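Putative sugar ABC transporter (Yersinia enterocolitica subsp. enterocolitica 8081, PDB 5ULB) probably binds methylthioribose-like sugars, here a selenium analogue, in the cleft between its two lobes and hands them to an ABC importer. Local coordinates at residues V105-I110 against F153-R158; T120-A125 against E157-A162. All coordinates share one frame; numbering follows the deposited sequence.

In the fold
From the N terminus the chain runs through strand 102-106 into the loop carrying Asp107, loops round to enter the neighbouring, parallel strand 118-122, enters helix 124-138, crosses strand 143-148 and reaches helix 154-169. Contact 1 joins 105-110 to 153-158 and closes the longer loop; contact 2 joins 120-125 to 157-162, so the two spans cross, and their helix segments share Glu157 and Arg158. Backbone pairing between Val105 or Asp107 and Thr120 holds the two starting segments side by side. Together the contacts tie the C-terminal ends of two strands, and the start of helix 124-138, to the first turns of helix 154-169 beside the bound sugar, with Arg158 joining both.

Contact 1 (V105-I110 against F153-R158); sequences VFDTAI and FPPMER
The turn that leaves strand 102-106 meets the first turn of helix 154-169, with the CA atoms of Asp107 and Pro154 5.7 Å apart. This is the cleft of a periplasmic binding protein fold, where a loop at the C-terminal end of a strand faces the N terminus of a helix over the sugar site. Phe153 holds the N-cap position, and two prolines follow it; proline suits a first helical turn, whose backbone N atoms need no partner within the helix. Both rings press on the loop. CG of Pro154 lies 3.5 Å from Asp107 O and reaches on to CB of Ala109, a small side chain that lets the ring come close. The ring of Pro155 crosses the Asp107 side chain obliquely, its CG 3.3 Å from Asp107 OD2. That carboxylate is divided between two tasks: OD2 points to the bound sugar, close to its O1, while OD1 makes a salt bridge of 3.0 Å to NH2 of Arg158. The planes of the two charged groups are tilted by 37°. Arg158, bent at chi3 (-69°), folds back so that Pro154 O sits over the centre of one guanidinium face; its stronger partner is Asp124. On the loop side, the Asp107 CG lies 3.5 Å above the Phe106 ring, towards its rim, and Thr108 OG1 donates to Phe106 O from above the carbonyl plane, a bond within the turn. A water bridges the cleft further out, accepting from Arg158 NH1 at 2.9 Å and donating a weak bond to Thr108 O.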
loop_
_atom_site.group_PDB
_atom_site.type_symbol
_atom_site.label_atom_id
_atom_site.label_comp_id
_atom_site.label_asym_id
_atom_site.label_seq_id
_atom_site.Cartn_x
_atom_site.Cartn_y
_atom_site.Cartn_z
ATOM N N VAL A 105 0.254 -9.275 9.254
ATOM C CA VAL A 105 0.852 -8.032 9.132
ATOM C C VAL A 105 1.147 -7.724 7.672
ATOM O O VAL A 105 1.300 -8.612 6.846
ATOM C CB VAL A 105 2.088 -7.820 10.003
ATOM C CG1 VAL A 105 1.744 -8.078 11.504
ATOM C CG2 VAL A 105 3.260 -8.674 9.564
ATOM N N PHE A 106 1.169 -6.415 7.370
ATOM C CA PHE A 106 1.445 -5.904 6.025
ATOM C C PHE A 106 2.555 -4.868 6.109
ATOM O O PHE A 106 2.490 -3.964 6.956
ATOM C CB PHE A 106 0.216 -5.303 5.406
ATOM C CG PHE A 106 0.462 -4.676 4.055
ATOM C CD1 PHE A 106 0.867 -5.449 2.944
ATOM C CD2 PHE A 106 0.374 -3.352 3.897
ATOM C CE1 PHE A 106 1.173 -4.818 1.769
ATOM C CE2 PHE A 106 0.674 -2.754 2.684
ATOM C CZ PHE A 106 1.148 -3.455 1.617
ATOM N N ASP A 107 3.591 -4.971 5.292
ATOM C CA ASP A 107 4.680 -4.001 5.250
ATOM C C ASP A 107 5.251 -3.709 6.621
ATOM O O ASP A 107 5.608 -2.539 6.883
ATOM C CB ASP A 107 4.175 -2.690 4.588
ATOM C CG ASP A 107 4.272 -2.715 3.091
ATOM O OD1 ASP A 107 4.817 -3.677 2.487
ATOM O OD2 ASP A 107 3.801 -1.654 2.500
ATOM N N THR A 108 5.428 -4.756 7.386
ATOM C CA THR A 108 5.877 -4.639 8.765
ATOM C C THR A 108 7.199 -5.347 8.950
ATOM O O THR A 108 7.430 -6.403 8.374
ATOM C CB THR A 108 4.759 -5.158 9.725
ATOM O OG1 THR A 108 3.641 -4.269 9.604
ATOM C CG2 THR A 108 5.171 -5.238 11.174
ATOM N N ALA A 109 8.091 -4.753 9.730
ATOM C CA ALA A 109 9.398 -5.316 9.957
ATOM C C ALA A 109 9.379 -6.393 10.976
ATOM O O ALA A 109 9.115 -6.130 12.156
ATOM C CB ALA A 109 10.326 -4.182 10.400
ATOM N N ILE A 110 9.647 -7.613 10.557
ATOM C CA ILE A 110 9.619 -8.796 11.382
ATOM C C ILE A 110 10.947 -9.579 11.225
ATOM O O ILE A 110 11.335 -9.867 10.129
ATOM C CB ILE A 110 8.482 -9.714 11.136
ATOM C CG1 ILE A 110 7.118 -8.959 11.293
ATOM C CG2 ILE A 110 8.559 -10.960 11.968
ATOM C CD1 ILE A 110 6.771 -8.633 12.718
ATOM N N PHE A 153 10.817 2.497 6.468
ATOM C CA PHE A 153 9.692 1.644 6.312
ATOM C C PHE A 153 10.091 0.442 5.472
ATOM O O PHE A 153 10.789 0.630 4.471
ATOM C CB PHE A 153 8.538 2.374 5.662
ATOM C CG PHE A 153 7.913 3.441 6.525
ATOM C CD1 PHE A 153 8.444 4.728 6.541
ATOM C CD2 PHE A 153 6.800 3.222 7.255
ATOM C CE1 PHE A 153 7.902 5.719 7.351
ATOM C CE2 PHE A 153 6.239 4.159 8.043
ATOM C CZ PHE A 153 6.786 5.373 8.135
ATOM N N PRO A 154 9.600 -0.762 5.769
ATOM C CA PRO A 154 9.988 -1.945 4.984
ATOM C C PRO A 154 9.837 -1.818 3.441
ATOM O O PRO A 154 10.833 -2.102 2.715
ATOM C CB PRO A 154 9.223 -3.070 5.599
ATOM C CG PRO A 154 9.075 -2.627 7.030
ATOM C CD PRO A 154 8.884 -1.156 7.008
ATOM N N PRO A 155 8.722 -1.329 2.952
ATOM C CA PRO A 155 8.619 -1.203 1.503
ATOM C C PRO A 155 9.621 -0.213 0.957
ATOM O O PRO A 155 10.116 -0.392 -0.192
ATOM C CB PRO A 155 7.188 -0.716 1.309
ATOM C CG PRO A 155 6.761 -0.118 2.649
ATOM C CD PRO A 155 7.413 -1.015 3.578
HETATM N N MSE A 156 9.871 0.849 1.696
HETATM C CA MSE A 156 10.799 1.879 1.239
HETATM C C MSE A 156 12.189 1.299 1.176
HETATM O O MSE A 156 12.965 1.620 0.218
HETATM C CB MSE A 156 10.735 3.102 2.123
HETATM C CG MSE A 156 9.414 3.866 1.990
HETATM SE SE MSE A 156 9.351 4.774 0.336
HETATM C CE MSE A 156 7.413 5.008 0.173
ATOM N N GLU A 157 12.621 0.518 2.118
ATOM C CA GLU A 157 13.977 0.003 2.055
ATOM C C GLU A 157 14.111 -1.023 0.894
ATOM O O GLU A 157 15.149 -1.026 0.203
ATOM C CB GLU A 157 14.418 -0.504 3.423
ATOM C CG GLU A 157 14.631 0.689 4.468
ATOM C CD GLU A 157 15.747 1.843 4.165
ATOM O OE1 GLU A 157 15.626 2.931 4.939
ATOM O OE2 GLU A 157 16.742 1.712 3.171
ATOM N N ARG A 158 13.078 -1.826 0.640
ATOM C CA ARG A 158 13.167 -2.737 -0.503
ATOM C C ARG A 158 13.143 -2.017 -1.836
ATOM O O ARG A 158 13.856 -2.397 -2.776
ATOM C CB ARG A 158 12.037 -3.716 -0.423
ATOM C CG ARG A 158 12.133 -4.770 0.756
ATOM C CD ARG A 158 10.967 -5.750 0.645
ATOM N NE ARG A 158 9.697 -5.272 0.900
ATOM C CZ ARG A 158 9.028 -5.248 2.120
ATOM N NH1 ARG A 158 9.638 -5.798 3.231
ATOM N NH2 ARG A 158 7.690 -4.582 2.239
HETATM O O HOH W 1 7.448 -5.965 5.085
#

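Contact 2 (T120-A125 against E157-A162); sequences TQQDDA and ERRQAA
A salt-bridge network at the sugar site joins the start of helix 124-138 to helix 154-169, with Asp124 between two consecutive arginines. Its carboxylate divides cleanly: each oxygen takes one arginine, and each arginine grips side-on through NE and NH2, both to the same atom. Arg158 NE approaches OD2 at 2.6 Å on the anti lone pair, with an N-H...O angle of 154°, and NH2 meets the same oxygen nearly along the C-O axis; the two planes are nearly coplanar, 17° apart. Arg159 is turned further, its plane 54° from the carboxylate, so that NE reaches OD1 from above the carboxylate plane at 2.9 Å. Four bonds thus hold the buried aspartate, which probably stays ionised between two positive charges. In this periplasmic binding protein fold, the strand 118-122 leads through Asp123, the N-cap residue, into the helix, which places Asp124 in its first turn, facing the arginines. Asp124 in turn positions Arg159, a first-shell residue whose chain is extended from CG to NE and whose NH1 donates to O3 of the sugar. Gln122, also extended beyond CG, gives its NE2 to the sugar O2; this places NE2 3.3 Å from Arg159 NH2, two donors side by side without a bond. Gln121 covers one face of the Arg158 guanidinium with its CB. Farther along, small residues let the helices come close, and Ala162 CB lies 3.9 Å from Ala125 CA.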
loop_
_atom_site.group_PDB
_atom_site.type_symbol
_atom_site.label_atom_id
_atom_site.label_comp_id
_atom_site.label_asym_id
_atom_site.label_seq_id
_atom_site.Cartn_x
_atom_site.Cartn_y
_atom_site.Cartn_z
ATOM N N THR A 120 2.781 -10.186 5.073
ATOM C CA THR A 120 2.392 -9.875 3.751
ATOM C C THR A 120 3.072 -8.626 3.248
ATOM O O THR A 120 3.437 -7.742 4.032
ATOM C CB THR A 120 0.869 -9.772 3.568
ATOM O OG1 THR A 120 0.332 -8.556 4.093
ATOM C CG2 THR A 120 0.062 -10.954 4.181
ATOM N N GLN A 121 3.284 -8.553 1.921
ATOM C CA GLN A 121 3.959 -7.433 1.302
ATOM C C GLN A 121 3.659 -7.432 -0.171
ATOM O O GLN A 121 3.200 -8.430 -0.708
ATOM C CB GLN A 121 5.452 -7.458 1.550
ATOM C CG GLN A 121 6.124 -8.792 1.228
ATOM C CD GLN A 121 5.970 -9.930 2.284
ATOM O OE1 GLN A 121 5.866 -9.642 3.468
ATOM N NE2 GLN A 121 5.778 -11.160 1.840
ATOM N N GLN A 122 3.919 -6.317 -0.827
ATOM C CA GLN A 122 3.920 -6.283 -2.274
ATOM C C GLN A 122 5.283 -6.732 -2.747
ATOM O O GLN A 122 6.216 -6.873 -1.995
ATOM C CB GLN A 122 3.576 -4.850 -2.781
ATOM C CG GLN A 122 2.204 -4.343 -2.293
ATOM C CD GLN A 122 2.006 -2.871 -2.335
ATOM O OE1 GLN A 122 1.102 -2.370 -3.095
ATOM N NE2 GLN A 122 2.787 -2.156 -1.612
ATOM N N ASP A 123 5.400 -6.968 -4.065
ATOM C CA ASP A 123 6.713 -7.288 -4.675
ATOM C C ASP A 123 7.396 -5.994 -4.958
ATOM O O ASP A 123 7.310 -5.434 -6.055
ATOM C CB ASP A 123 6.463 -8.115 -5.974
ATOM C CG ASP A 123 7.755 -8.561 -6.612
ATOM O OD1 ASP A 123 8.860 -8.087 -6.221
ATOM O OD2 ASP A 123 7.659 -9.430 -7.509
ATOM N N ASP A 124 8.036 -5.449 -3.925
ATOM C CA ASP A 124 8.631 -4.112 -4.022
ATOM C C ASP A 124 9.707 -4.025 -5.088
ATOM O O ASP A 124 9.846 -2.964 -5.716
ATOM C CB ASP A 124 9.119 -3.698 -2.628
ATOM C CG ASP A 124 7.983 -3.402 -1.701
ATOM O OD1 ASP A 124 7.121 -2.587 -2.058
ATOM O OD2 ASP A 124 7.949 -4.062 -0.620
ATOM N N ALA A 125 10.475 -5.084 -5.278
ATOM C CA ALA A 125 11.486 -5.072 -6.394
ATOM C C ALA A 125 10.794 -4.932 -7.743
ATOM O O ALA A 125 11.237 -4.155 -8.548
ATOM C CB ALA A 125 12.343 -6.346 -6.337
ATOM N N GLU A 157 12.621 0.518 2.118
ATOM C CA GLU A 157 13.977 0.003 2.055
ATOM C C GLU A 157 14.111 -1.023 0.894
ATOM O O GLU A 157 15.149 -1.026 0.203
ATOM C CB GLU A 157 14.418 -0.504 3.423
ATOM C CG GLU A 157 14.631 0.689 4.468
ATOM C CD GLU A 157 15.747 1.843 4.165
ATOM O OE1 GLU A 157 15.626 2.931 4.939
ATOM O OE2 GLU A 157 16.742 1.712 3.171
ATOM N N ARG A 158 13.078 -1.826 0.640
ATOM C CA ARG A 158 13.167 -2.737 -0.503
ATOM C C ARG A 158 13.143 -2.017 -1.836
ATOM O O ARG A 158 13.856 -2.397 -2.776
ATOM C CB ARG A 158 12.037 -3.716 -0.423
ATOM C CG ARG A 158 12.133 -4.770 0.756
ATOM C CD ARG A 158 10.967 -5.750 0.645
ATOM N NE ARG A 158 9.697 -5.272 0.900
ATOM C CZ ARG A 158 9.028 -5.248 2.120
ATOM N NH1 ARG A 158 9.638 -5.798 3.231
ATOM N NH2 ARG A 158 7.690 -4.582 2.239
ATOM N N ARG A 159 12.343 -0.969 -1.958
ATOM C CA ARG A 159 12.340 -0.154 -3.207
ATOM C C ARG A 159 13.676 0.509 -3.408
ATOM O O ARG A 159 14.192 0.539 -4.541
ATOM C CB ARG A 159 11.231 0.850 -3.165
ATOM C CG ARG A 159 9.862 0.182 -3.215
ATOM C CD ARG A 159 8.661 1.014 -2.841
ATOM N NE ARG A 159 7.497 0.209 -2.672
ATOM C CZ ARG A 159 6.333 0.624 -2.214
ATOM N NH1 ARG A 159 6.053 1.924 -2.085
ATOM N NH2 ARG A 159 5.420 -0.245 -1.877
ATOM N N GLN A 160 14.284 1.043 -2.348
ATOM C CA GLN A 160 15.575 1.701 -2.479
ATOM C C GLN A 160 16.648 0.671 -2.934
ATOM O O GLN A 160 17.470 1.034 -3.775
ATOM C CB GLN A 160 16.004 2.269 -1.089
ATOM C CG GLN A 160 17.377 2.923 -1.037
ATOM C CD GLN A 160 17.461 4.171 -1.899
ATOM O OE1 GLN A 160 16.452 4.813 -2.242
ATOM N NE2 GLN A 160 18.680 4.620 -2.105
ATOM N N ALA A 161 16.623 -0.537 -2.429
ATOM C CA ALA A 161 17.643 -1.554 -2.839
ATOM C C ALA A 161 17.479 -1.852 -4.347
ATOM O O ALA A 161 18.481 -1.928 -5.074
ATOM C CB ALA A 161 17.558 -2.811 -2.017
ATOM N N ALA A 162 16.222 -2.033 -4.755
ATOM C CA ALA A 162 15.995 -2.328 -6.170
ATOM C C ALA A 162 16.407 -1.156 -7.060
ATOM O O ALA A 162 16.955 -1.329 -8.188
ATOM C CB ALA A 162 14.552 -2.730 -6.403
#